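Local coordinates for protein 5-carboxymethyl-2-hydroxymuconate semialdehyde dehydrogenase (Thermus thermophilus, PDB 2D4E) that probably oxidises 5-carboxymethyl-2-hydroxymuconate semialdehyde to the corresponding acid with NAD as the electron acceptor, as an aldehyde dehydrogenase family member, at residues Tyr157-Ala163 / Asp493-Lys499; Leu92-Ala96 / Phe132-Ala136; Arg152-Thr158 / Thr500-Arg506. All coordinates share one frame. Numbering follows the deposited sequence.

Contact 1: residues Tyr157-Ala163 / Asp493-Lys499; sequences YTVRVPA and DFYTDLK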
loop_
_atom_site.group_PDB
_atom_site.type_symbol
_atom_site.label_atom_id
_atom_site.label_comp_id
_atom_site.label_asym_id
_atom_site.label_seq_id
_atom_site.Cartn_x
_atom_site.Cartn_y
_atom_site.Cartn_z
ATOM N N TYR C 157 -11.800 10.040 0.518
ATOM C CA TYR C 157 -10.357 10.023 0.546
ATOM C C TYR C 157 -9.955 10.106 2.001
ATOM O O TYR C 157 -10.706 10.610 2.831
ATOM C CB TYR C 157 -9.767 11.168 -0.299
ATOM C CG TYR C 157 -9.943 12.572 0.233
ATOM C CD1 TYR C 157 -9.038 13.111 1.149
ATOM C CD2 TYR C 157 -10.981 13.385 -0.219
ATOM C CE1 TYR C 157 -9.156 14.429 1.595
ATOM C CE2 TYR C 157 -11.111 14.705 0.222
ATOM C CZ TYR C 157 -10.192 15.218 1.127
ATOM O OH TYR C 157 -10.300 16.520 1.554
ATOM N N THR C 158 -8.785 9.570 2.318
ATOM C CA THR C 158 -8.316 9.577 3.687
ATOM C C THR C 158 -6.975 10.278 3.820
ATOM O O THR C 158 -6.141 10.241 2.911
ATOM C CB THR C 158 -8.166 8.142 4.215
ATOM O OG1 THR C 158 -7.275 7.421 3.359
ATOM C CG2 THR C 158 -9.516 7.431 4.244
ATOM N N VAL C 159 -6.782 10.918 4.965
ATOM C CA VAL C 159 -5.535 11.601 5.265
ATOM C C VAL C 159 -5.225 11.323 6.732
ATOM O O VAL C 159 -6.064 10.803 7.463
ATOM C CB VAL C 159 -5.649 13.134 5.045
ATOM C CG1 VAL C 159 -6.001 13.425 3.593
ATOM C CG2 VAL C 159 -6.702 13.721 5.981
ATOM N N ARG C 160 -4.010 11.650 7.148
ATOM C CA ARG C 160 -3.593 11.466 8.530
ATOM C C ARG C 160 -3.169 12.828 9.081
ATOM O O ARG C 160 -2.595 13.642 8.357
ATOM C CB ARG C 160 -2.403 10.501 8.617
ATOM C CG ARG C 160 -2.703 9.063 8.264
ATOM C CD ARG C 160 -1.403 8.257 8.213
ATOM N NE ARG C 160 -1.647 6.817 8.188
ATOM C CZ ARG C 160 -2.136 6.121 9.210
ATOM N NH1 ARG C 160 -2.436 6.723 10.357
ATOM N NH2 ARG C 160 -2.331 4.819 9.083
ATOM N N VAL C 161 -3.450 13.062 10.359
ATOM C CA VAL C 161 -3.082 14.307 11.017
ATOM C C VAL C 161 -2.391 14.006 12.347
ATOM O O VAL C 161 -2.641 12.969 12.968
ATOM C CB VAL C 161 -4.326 15.206 11.279
ATOM C CG1 VAL C 161 -5.007 15.554 9.951
ATOM C CG2 VAL C 161 -5.310 14.500 12.213
ATOM N N PRO C 162 -1.498 14.907 12.795
ATOM C CA PRO C 162 -0.779 14.725 14.063
ATOM C C PRO C 162 -1.781 14.414 15.183
ATOM O O PRO C 162 -2.780 15.120 15.335
ATOM C CB PRO C 162 -0.089 16.069 14.263
ATOM C CG PRO C 162 0.178 16.523 12.844
ATOM C CD PRO C 162 -1.109 16.170 12.136
ATOM N N ALA C 163 -1.513 13.374 15.972
ATOM C CA ALA C 163 -2.431 12.980 17.044
ATOM C C ALA C 163 -2.405 13.847 18.308
ATOM O O ALA C 163 -3.431 13.994 18.976
ATOM C CB ALA C 163 -2.198 11.522 17.405
ATOM N N ASP C 493 0.610 4.777 12.543
ATOM C CA ASP C 493 -0.656 4.342 13.112
ATOM C C ASP C 493 -0.854 4.766 14.550
ATOM O O ASP C 493 -1.986 4.836 15.030
ATOM C CB ASP C 493 -0.798 2.829 12.980
ATOM C CG ASP C 493 -1.357 2.429 11.633
ATOM O OD1 ASP C 493 -2.564 2.686 11.404
ATOM O OD2 ASP C 493 -0.591 1.879 10.806
ATOM N N PHE C 494 0.241 5.055 15.242
ATOM C CA PHE C 494 0.140 5.490 16.623
ATOM C C PHE C 494 0.235 7.004 16.766
ATOM O O PHE C 494 -0.566 7.608 17.471
ATOM C CB PHE C 494 1.223 4.831 17.487
ATOM C CG PHE C 494 1.310 5.398 18.882
ATOM C CD1 PHE C 494 2.287 6.336 19.208
ATOM C CD2 PHE C 494 0.400 5.010 19.862
ATOM C CE1 PHE C 494 2.360 6.882 20.495
ATOM C CE2 PHE C 494 0.458 5.549 21.152
ATOM C CZ PHE C 494 1.443 6.489 21.471
ATOM N N TYR C 495 1.203 7.610 16.084
ATOM C CA TYR C 495 1.423 9.048 16.185
ATOM C C TYR C 495 0.475 9.955 15.407
ATOM O O TYR C 495 0.493 11.168 15.609
ATOM C CB TYR C 495 2.867 9.386 15.796
ATOM C CG TYR C 495 3.912 8.722 16.673
ATOM C CD1 TYR C 495 4.619 7.598 16.229
ATOM C CD2 TYR C 495 4.181 9.205 17.958
ATOM C CE1 TYR C 495 5.569 6.972 17.046
ATOM C CE2 TYR C 495 5.124 8.586 18.782
ATOM C CZ TYR C 495 5.811 7.476 18.321
ATOM O OH TYR C 495 6.734 6.867 19.136
ATOM N N THR C 496 -0.344 9.384 14.526
ATOM C CA THR C 496 -1.278 10.189 13.748
ATOM C C THR C 496 -2.687 9.614 13.801
ATOM O O THR C 496 -2.884 8.481 14.235
ATOM C CB THR C 496 -0.849 10.288 12.255
ATOM O OG1 THR C 496 -0.993 9.011 11.618
ATOM C CG2 THR C 496 0.597 10.741 12.139
ATOM N N ASP C 497 -3.664 10.412 13.371
ATOM C CA ASP C 497 -5.066 9.994 13.341
ATOM C C ASP C 497 -5.545 9.915 11.899
ATOM O O ASP C 497 -5.260 10.812 11.097
ATOM C CB ASP C 497 -5.971 10.997 14.063
ATOM C CG ASP C 497 -5.738 11.040 15.559
ATOM O OD1 ASP C 497 -5.517 9.970 16.166
ATOM O OD2 ASP C 497 -5.802 12.153 16.126
ATOM N N LEU C 498 -6.273 8.848 11.573
ATOM C CA LEU C 498 -6.822 8.684 10.236
ATOM C C LEU C 498 -8.112 9.493 10.155
ATOM O O LEU C 498 -8.815 9.668 11.152
ATOM C CB LEU C 498 -7.127 7.210 9.943
ATOM C CG LEU C 498 -5.959 6.330 9.475
ATOM C CD1 LEU C 498 -6.326 4.853 9.628
ATOM C CD2 LEU C 498 -5.615 6.664 8.024
ATOM N N LYS C 499 -8.409 9.993 8.965
ATOM C CA LYS C 499 -9.613 10.770 8.759
ATOM C C LYS C 499 -10.205 10.418 7.405
ATOM O O LYS C 499 -9.499 10.425 6.392
ATOM C CB LYS C 499 -9.302 12.270 8.813
ATOM C CG LYS C 499 -10.539 13.155 8.703
ATOM C CD LYS C 499 -10.196 14.647 8.711
ATOM C CE LYS C 499 -9.614 15.084 10.045
ATOM N NZ LYS C 499 -9.430 16.555 10.097
HETATM O O HOH W 1 -4.010 5.908 12.996
HETATM O O HOH W 2 -5.921 12.677 18.620
#

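Contact 2: residues Leu92-Ala96 / Phe132-Ala136; sequences LLRIA and FAFYA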
loop_
_atom_site.group_PDB
_atom_site.type_symbol
_atom_site.label_atom_id
_atom_site.label_comp_id
_atom_site.label_asym_id
_atom_site.label_seq_id
_atom_site.Cartn_x
_atom_site.Cartn_y
_atom_site.Cartn_z
ATOM N N LEU C 92 14.974 17.754 12.151
ATOM C CA LEU C 92 15.440 16.407 12.480
ATOM C C LEU C 92 16.855 16.182 11.952
ATOM O O LEU C 92 17.692 15.603 12.637
ATOM C CB LEU C 92 14.503 15.332 11.910
ATOM C CG LEU C 92 13.060 15.264 12.423
ATOM C CD1 LEU C 92 12.470 13.916 12.048
ATOM C CD2 LEU C 92 13.020 15.419 13.923
ATOM N N LEU C 93 17.116 16.637 10.732
ATOM C CA LEU C 93 18.442 16.492 10.142
ATOM C C LEU C 93 19.487 17.299 10.917
ATOM O O LEU C 93 20.653 16.905 11.006
ATOM C CB LEU C 93 18.422 16.935 8.678
ATOM C CG LEU C 93 17.635 16.012 7.746
ATOM C CD1 LEU C 93 17.677 16.571 6.331
ATOM C CD2 LEU C 93 18.231 14.603 7.794
ATOM N N ARG C 94 19.063 18.431 11.476
ATOM C CA ARG C 94 19.960 19.276 12.254
ATOM C C ARG C 94 20.284 18.577 13.574
ATOM O O ARG C 94 21.423 18.600 14.047
ATOM C CB ARG C 94 19.298 20.629 12.528
ATOM C CG ARG C 94 20.131 21.583 13.375
ATOM C CD ARG C 94 21.512 21.820 12.776
ATOM N NE ARG C 94 22.240 22.841 13.529
ATOM C CZ ARG C 94 23.563 22.972 13.533
ATOM N NH1 ARG C 94 24.324 22.143 12.824
ATOM N NH2 ARG C 94 24.126 23.934 14.257
ATOM N N ILE C 95 19.263 17.963 14.163
ATOM C CA ILE C 95 19.416 17.236 15.411
ATOM C C ILE C 95 20.374 16.064 15.195
ATOM O O ILE C 95 21.261 15.830 16.009
ATOM C CB ILE C 95 18.042 16.713 15.915
ATOM C CG1 ILE C 95 17.187 17.891 16.391
ATOM C CG2 ILE C 95 18.233 15.715 17.051
ATOM C CD1 ILE C 95 15.770 17.512 16.771
ATOM N N ALA C 96 20.197 15.342 14.090
ATOM C CA ALA C 96 21.054 14.206 13.768
ATOM C C ALA C 96 22.488 14.696 13.598
ATOM O O ALA C 96 23.443 14.049 14.040
ATOM C CB ALA C 96 20.580 13.537 12.490
ATOM N N PHE C 132 16.932 9.933 13.890
ATOM C CA PHE C 132 16.455 11.224 13.396
ATOM C C PHE C 132 16.614 11.364 11.883
ATOM O O PHE C 132 15.722 11.868 11.204
ATOM C CB PHE C 132 17.177 12.377 14.103
ATOM C CG PHE C 132 16.708 12.607 15.510
ATOM C CD1 PHE C 132 17.363 12.014 16.585
ATOM C CD2 PHE C 132 15.576 13.383 15.756
ATOM C CE1 PHE C 132 16.896 12.189 17.889
ATOM C CE2 PHE C 132 15.101 13.564 17.051
ATOM C CZ PHE C 132 15.764 12.962 18.122
ATOM N N ALA C 133 17.745 10.913 11.354
ATOM C CA ALA C 133 17.980 10.998 9.920
ATOM C C ALA C 133 16.946 10.158 9.178
ATOM O O ALA C 133 16.483 10.528 8.091
ATOM C CB ALA C 133 19.389 10.511 9.588
ATOM N N PHE C 134 16.590 9.025 9.782
ATOM C CA PHE C 134 15.619 8.097 9.215
ATOM C C PHE C 134 14.216 8.701 9.135
ATOM O O PHE C 134 13.644 8.822 8.053
ATOM C CB PHE C 134 15.584 6.821 10.058
ATOM C CG PHE C 134 14.580 5.805 9.593
ATOM C CD1 PHE C 134 14.738 5.154 8.372
ATOM C CD2 PHE C 134 13.481 5.485 10.386
ATOM C CE1 PHE C 134 13.820 4.195 7.945
ATOM C CE2 PHE C 134 12.554 4.528 9.968
ATOM C CZ PHE C 134 12.726 3.880 8.743
ATOM N N TYR C 135 13.661 9.084 10.279
ATOM C CA TYR C 135 12.318 9.646 10.290
ATOM C C TYR C 135 12.201 11.009 9.624
ATOM O O TYR C 135 11.104 11.441 9.276
ATOM C CB TYR C 135 11.778 9.698 11.718
ATOM C CG TYR C 135 11.336 8.338 12.202
ATOM C CD1 TYR C 135 12.105 7.609 13.113
ATOM C CD2 TYR C 135 10.160 7.764 11.721
ATOM C CE1 TYR C 135 11.707 6.337 13.536
ATOM C CE2 TYR C 135 9.752 6.496 12.132
ATOM C CZ TYR C 135 10.527 5.790 13.041
ATOM O OH TYR C 135 10.104 4.556 13.472
ATOM N N ALA C 136 13.332 11.679 9.433
ATOM C CA ALA C 136 13.327 12.978 8.780
ATOM C C ALA C 136 12.723 12.813 7.388
ATOM O O ALA C 136 12.044 13.709 6.880
ATOM C CB ALA C 136 14.754 13.525 8.676
#

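Contact 3: residues Arg152-Thr158 / Thr500-Arg506; sequences RDWLYYT and TIALPLR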
loop_
_atom_site.group_PDB
_atom_site.type_symbol
_atom_site.label_atom_id
_atom_site.label_comp_id
_atom_site.label_asym_id
_atom_site.label_seq_id
_atom_site.Cartn_x
_atom_site.Cartn_y
_atom_site.Cartn_z
ATOM N N ARG C 152 -19.120 7.290 -10.249
ATOM C CA ARG C 152 -19.120 8.719 -10.566
ATOM C C ARG C 152 -19.971 9.491 -9.560
ATOM O O ARG C 152 -20.246 10.677 -9.748
ATOM C CB ARG C 152 -19.697 8.946 -11.967
ATOM C CG ARG C 152 -19.188 7.985 -13.031
ATOM C CD ARG C 152 -17.914 8.472 -13.709
ATOM N NE ARG C 152 -17.294 7.410 -14.503
ATOM C CZ ARG C 152 -16.306 7.597 -15.374
ATOM N NH1 ARG C 152 -15.817 8.813 -15.577
ATOM N NH2 ARG C 152 -15.798 6.562 -16.033
ATOM N N ASP C 153 -20.376 8.820 -8.486
ATOM C CA ASP C 153 -21.234 9.440 -7.486
ATOM C C ASP C 153 -20.559 10.006 -6.241
ATOM O O ASP C 153 -20.962 11.053 -5.739
ATOM C CB ASP C 153 -22.306 8.438 -7.076
ATOM C CG ASP C 153 -23.024 7.846 -8.275
ATOM O OD1 ASP C 153 -23.460 8.636 -9.141
ATOM O OD2 ASP C 153 -23.145 6.602 -8.357
ATOM N N TRP C 154 -19.542 9.314 -5.738
ATOM C CA TRP C 154 -18.856 9.767 -4.535
ATOM C C TRP C 154 -17.351 9.682 -4.607
ATOM O O TRP C 154 -16.788 8.892 -5.366
ATOM C CB TRP C 154 -19.269 8.932 -3.316
ATOM C CG TRP C 154 -20.648 9.133 -2.857
ATOM C CD1 TRP C 154 -21.775 8.563 -3.364
ATOM C CD2 TRP C 154 -21.070 10.008 -1.809
ATOM N NE1 TRP C 154 -22.883 9.034 -2.697
ATOM C CE2 TRP C 154 -22.479 9.923 -1.738
ATOM C CE3 TRP C 154 -20.394 10.857 -0.924
ATOM C CZ2 TRP C 154 -23.228 10.658 -0.817
ATOM C CZ3 TRP C 154 -21.138 11.587 -0.009
ATOM C CH2 TRP C 154 -22.543 11.482 0.037
ATOM N N LEU C 155 -16.714 10.507 -3.786
ATOM C CA LEU C 155 -15.272 10.500 -3.638
ATOM C C LEU C 155 -15.015 10.460 -2.140
ATOM O O LEU C 155 -15.466 11.339 -1.407
ATOM C CB LEU C 155 -14.599 11.756 -4.201
ATOM C CG LEU C 155 -13.117 11.789 -3.768
ATOM C CD1 LEU C 155 -12.386 10.563 -4.345
ATOM C CD2 LEU C 155 -12.437 13.072 -4.224
ATOM N N TYR C 156 -14.344 9.412 -1.683
ATOM C CA TYR C 156 -13.963 9.307 -0.286
ATOM C C TYR C 156 -12.448 9.282 -0.352
ATOM O O TYR C 156 -11.868 8.597 -1.198
ATOM C CB TYR C 156 -14.421 7.993 0.360
ATOM C CG TYR C 156 -15.907 7.826 0.541
ATOM C CD1 TYR C 156 -16.722 7.450 -0.529
ATOM C CD2 TYR C 156 -16.499 8.008 1.792
ATOM C CE1 TYR C 156 -18.095 7.256 -0.355
ATOM C CE2 TYR C 156 -17.865 7.818 1.974
ATOM C CZ TYR C 156 -18.658 7.442 0.899
ATOM O OH TYR C 156 -20.010 7.254 1.074
ATOM N N TYR C 157 -11.800 10.040 0.518
ATOM C CA TYR C 157 -10.357 10.023 0.546
ATOM C C TYR C 157 -9.955 10.106 2.001
ATOM O O TYR C 157 -10.706 10.610 2.831
ATOM C CB TYR C 157 -9.767 11.168 -0.299
ATOM C CG TYR C 157 -9.943 12.572 0.233
ATOM C CD1 TYR C 157 -9.038 13.111 1.149
ATOM C CD2 TYR C 157 -10.981 13.385 -0.219
ATOM C CE1 TYR C 157 -9.156 14.429 1.595
ATOM C CE2 TYR C 157 -11.111 14.705 0.222
ATOM C CZ TYR C 157 -10.192 15.218 1.127
ATOM O OH TYR C 157 -10.300 16.520 1.554
ATOM N N THR C 158 -8.785 9.570 2.318
ATOM C CA THR C 158 -8.316 9.577 3.687
ATOM C C THR C 158 -6.975 10.278 3.820
ATOM O O THR C 158 -6.141 10.241 2.911
ATOM C CB THR C 158 -8.166 8.142 4.215
ATOM O OG1 THR C 158 -7.275 7.421 3.359
ATOM C CG2 THR C 158 -9.516 7.431 4.244
ATOM N N THR C 500 -11.494 10.087 7.391
ATOM C CA THR C 500 -12.168 9.758 6.144
ATOM C C THR C 500 -13.017 10.958 5.733
ATOM O O THR C 500 -13.886 11.404 6.482
ATOM C CB THR C 500 -13.070 8.506 6.291
ATOM O OG1 THR C 500 -12.254 7.358 6.565
ATOM C CG2 THR C 500 -13.863 8.263 5.008
ATOM N N ILE C 501 -12.744 11.491 4.548
ATOM C CA ILE C 501 -13.478 12.640 4.043
ATOM C C ILE C 501 -14.306 12.216 2.840
ATOM O O ILE C 501 -13.798 11.589 1.907
ATOM C CB ILE C 501 -12.511 13.776 3.652
ATOM C CG1 ILE C 501 -11.753 14.245 4.897
ATOM C CG2 ILE C 501 -13.288 14.933 3.018
ATOM C CD1 ILE C 501 -10.587 15.154 4.613
ATOM N N ALA C 502 -15.585 12.566 2.869
ATOM C CA ALA C 502 -16.504 12.204 1.801
ATOM C C ALA C 502 -17.210 13.411 1.192
ATOM O O ALA C 502 -17.506 14.396 1.877
ATOM C CB ALA C 502 -17.545 11.216 2.334
ATOM N N LEU C 503 -17.468 13.326 -0.106
ATOM C CA LEU C 503 -18.176 14.377 -0.817
ATOM C C LEU C 503 -18.821 13.768 -2.049
ATOM O O LEU C 503 -18.201 12.966 -2.754
ATOM C CB LEU C 503 -17.231 15.496 -1.254
ATOM C CG LEU C 503 -16.048 15.053 -2.109
ATOM C CD1 LEU C 503 -15.472 16.234 -2.863
ATOM C CD2 LEU C 503 -15.004 14.424 -1.210
ATOM N N PRO C 504 -20.086 14.122 -2.312
ATOM C CA PRO C 504 -20.790 13.592 -3.484
ATOM C C PRO C 504 -20.373 14.391 -4.714
ATOM O O PRO C 504 -20.097 15.582 -4.615
ATOM C CB PRO C 504 -22.254 13.810 -3.127
ATOM C CG PRO C 504 -22.206 15.104 -2.354
ATOM C CD PRO C 504 -20.994 14.910 -1.455
ATOM N N LEU C 505 -20.319 13.737 -5.869
ATOM C CA LEU C 505 -19.939 14.415 -7.105
ATOM C C LEU C 505 -21.168 15.026 -7.773
ATOM O O LEU C 505 -21.057 15.833 -8.693
ATOM C CB LEU C 505 -19.245 13.433 -8.055
ATOM C CG LEU C 505 -17.770 13.117 -7.756
ATOM C CD1 LEU C 505 -17.593 12.767 -6.298
ATOM C CD2 LEU C 505 -17.304 11.965 -8.633
ATOM N N ARG C 506 -22.340 14.640 -7.280
ATOM C CA ARG C 506 -23.610 15.130 -7.796
ATOM C C ARG C 506 -24.628 14.999 -6.662
ATOM O O ARG C 506 -24.428 14.216 -5.735
ATOM C CB ARG C 506 -24.039 14.296 -9.012
ATOM C CG ARG C 506 -24.256 12.819 -8.704
ATOM C CD ARG C 506 -24.290 11.953 -9.964
ATOM N NE ARG C 506 -22.979 11.861 -10.609
ATOM C CZ ARG C 506 -22.526 12.695 -11.542
ATOM N NH1 ARG C 506 -23.276 13.703 -11.968
ATOM N NH2 ARG C 506 -21.310 12.526 -12.047
HETATM O O HOH W 3 -23.804 11.582 -5.168
#

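Contact 1: residues Tyr157-Ala163 / Asp493-Lys499
A long basic side chain can join several partners at a helix-to-strand junction, and R160 is a clear example. It gives up the most surface here, 122 Å², and lies extended beside L498 on one face of the antiparallel pair. R160 NH1 donates to T496 OG1 at 3.0 Å, a hydroxyl also hydrogen-bonded to L492 O; R160 NH2 forms a salt bridge with D493 OD1 at 3.2 Å, and L498 CG sits over one face of the guanidinium. Water 1 accepts from R160 NH1 and donates to D493 O and T496 O. The two strands, some 330 residues apart in sequence, form an arm projecting from the body of the subunit, consistent with the oligomerisation domain of aldehyde dehydrogenases. K499, with 95 Å² covered, pairs with V159 through V159 N to K499 O (3.1 Å) and K499 N to V159 O (2.9 Å), while its NZ reaches L456 O of the second subunit. D497 and V161 repeat the pattern (D497 N to V161 O 2.8 Å, V161 N to D497 O 3.0 Å). The D497 carboxylate is salt-bridged to R267, and water 2 links its OD2 to A163 O.

Contact 2: residues Leu92-Ala96 / Phe132-Ala136
Two helical turns run nearly antiparallel, their short axes at 166° and 8.2 Å apart at closest approach. The CA atoms of L92 and F132 are 5.4 Å apart and those of L93 and A133 5.5 Å; A96, A133 and A136, with short side chains, lie at this close approach, A96 CB 3.9 Å from F132 CB. L92 points toward the partner helix, with its CB 3.7 Å from A136 CB and its CD1 3.5 Å from A136 CA. F132, which buries 97 Å², fills the space beside L92 and I95. I95 CG2 stands almost exactly on the ring normal, 3.5 Å from the centroid of the F132 ring, in a CH-pi contact, whereas L92 CD2 meets the ring edge. L93 CD2 closes against A136 CB at 3.7 Å. No hydrogen bond crosses between the segments; the contact is apolar. Through L92 and F132 the antiparallel helix pair packs on helix 175-188, which follows strand 166-169 of the five-stranded parallel, Rossmann-type sheet, consistent with the NAD-binding domain of the aldehyde dehydrogenase fold.

Contact 3: residues Arg152-Thr158 / Thr500-Arg506
In an antiparallel pair alternate residues bond each other; between them, the backbone of Y156 turns to F148 and that of T158 to R146. Y157 N reaches I501 O at 2.9 Å and I501 N reaches Y157 O at 2.8 Å; L155 and L503 do likewise, each N to the other's O at 3.1 Å. L505 N donates to D153 O at 2.8 Å, an acceptor shared with water 3, which bridges to R506 O. R152 O receives R506 NE and R506 NH2, both at 3.1 Å, and D153 OD1 forms a longer salt bridge with R506 NE at 3.6 Å. P504 CB covers the six-membered ring of W154; on the opposite face I501 CB covers the Y157 ring. T158 OG1 bonds D145, whereas Y156 OH meets V468 O, Y157 OH meets H450 ND1 and T500 OG1 meets P474 O, all of the second subunit. T500, I501 and A502 pair in parallel with a strand of that subunit, so the sheet of strands 154-162 and 496-504 continues across the interface.

Following the chain from its N terminus, contact 2 comes first: it closes a short, largely helical loop between helices 85-101 and 118-136, and is complete before the other two begin. Strand 154-162 then enters, first with the residues of contact 3 and next with those of contact 1, and more than 300 residues pass before helix 488-495 and strand 496-504 return to meet it. Because the strands are antiparallel, contact 1 closes within the longer loop of contact 3; they share Y157 and T158. Contact 1 holds the base of this two-stranded arm, contact 3 its outer part, with centres 18 Å apart, whereas contact 2 lies within the body, about 6 Å from contact 1 between nearest atoms.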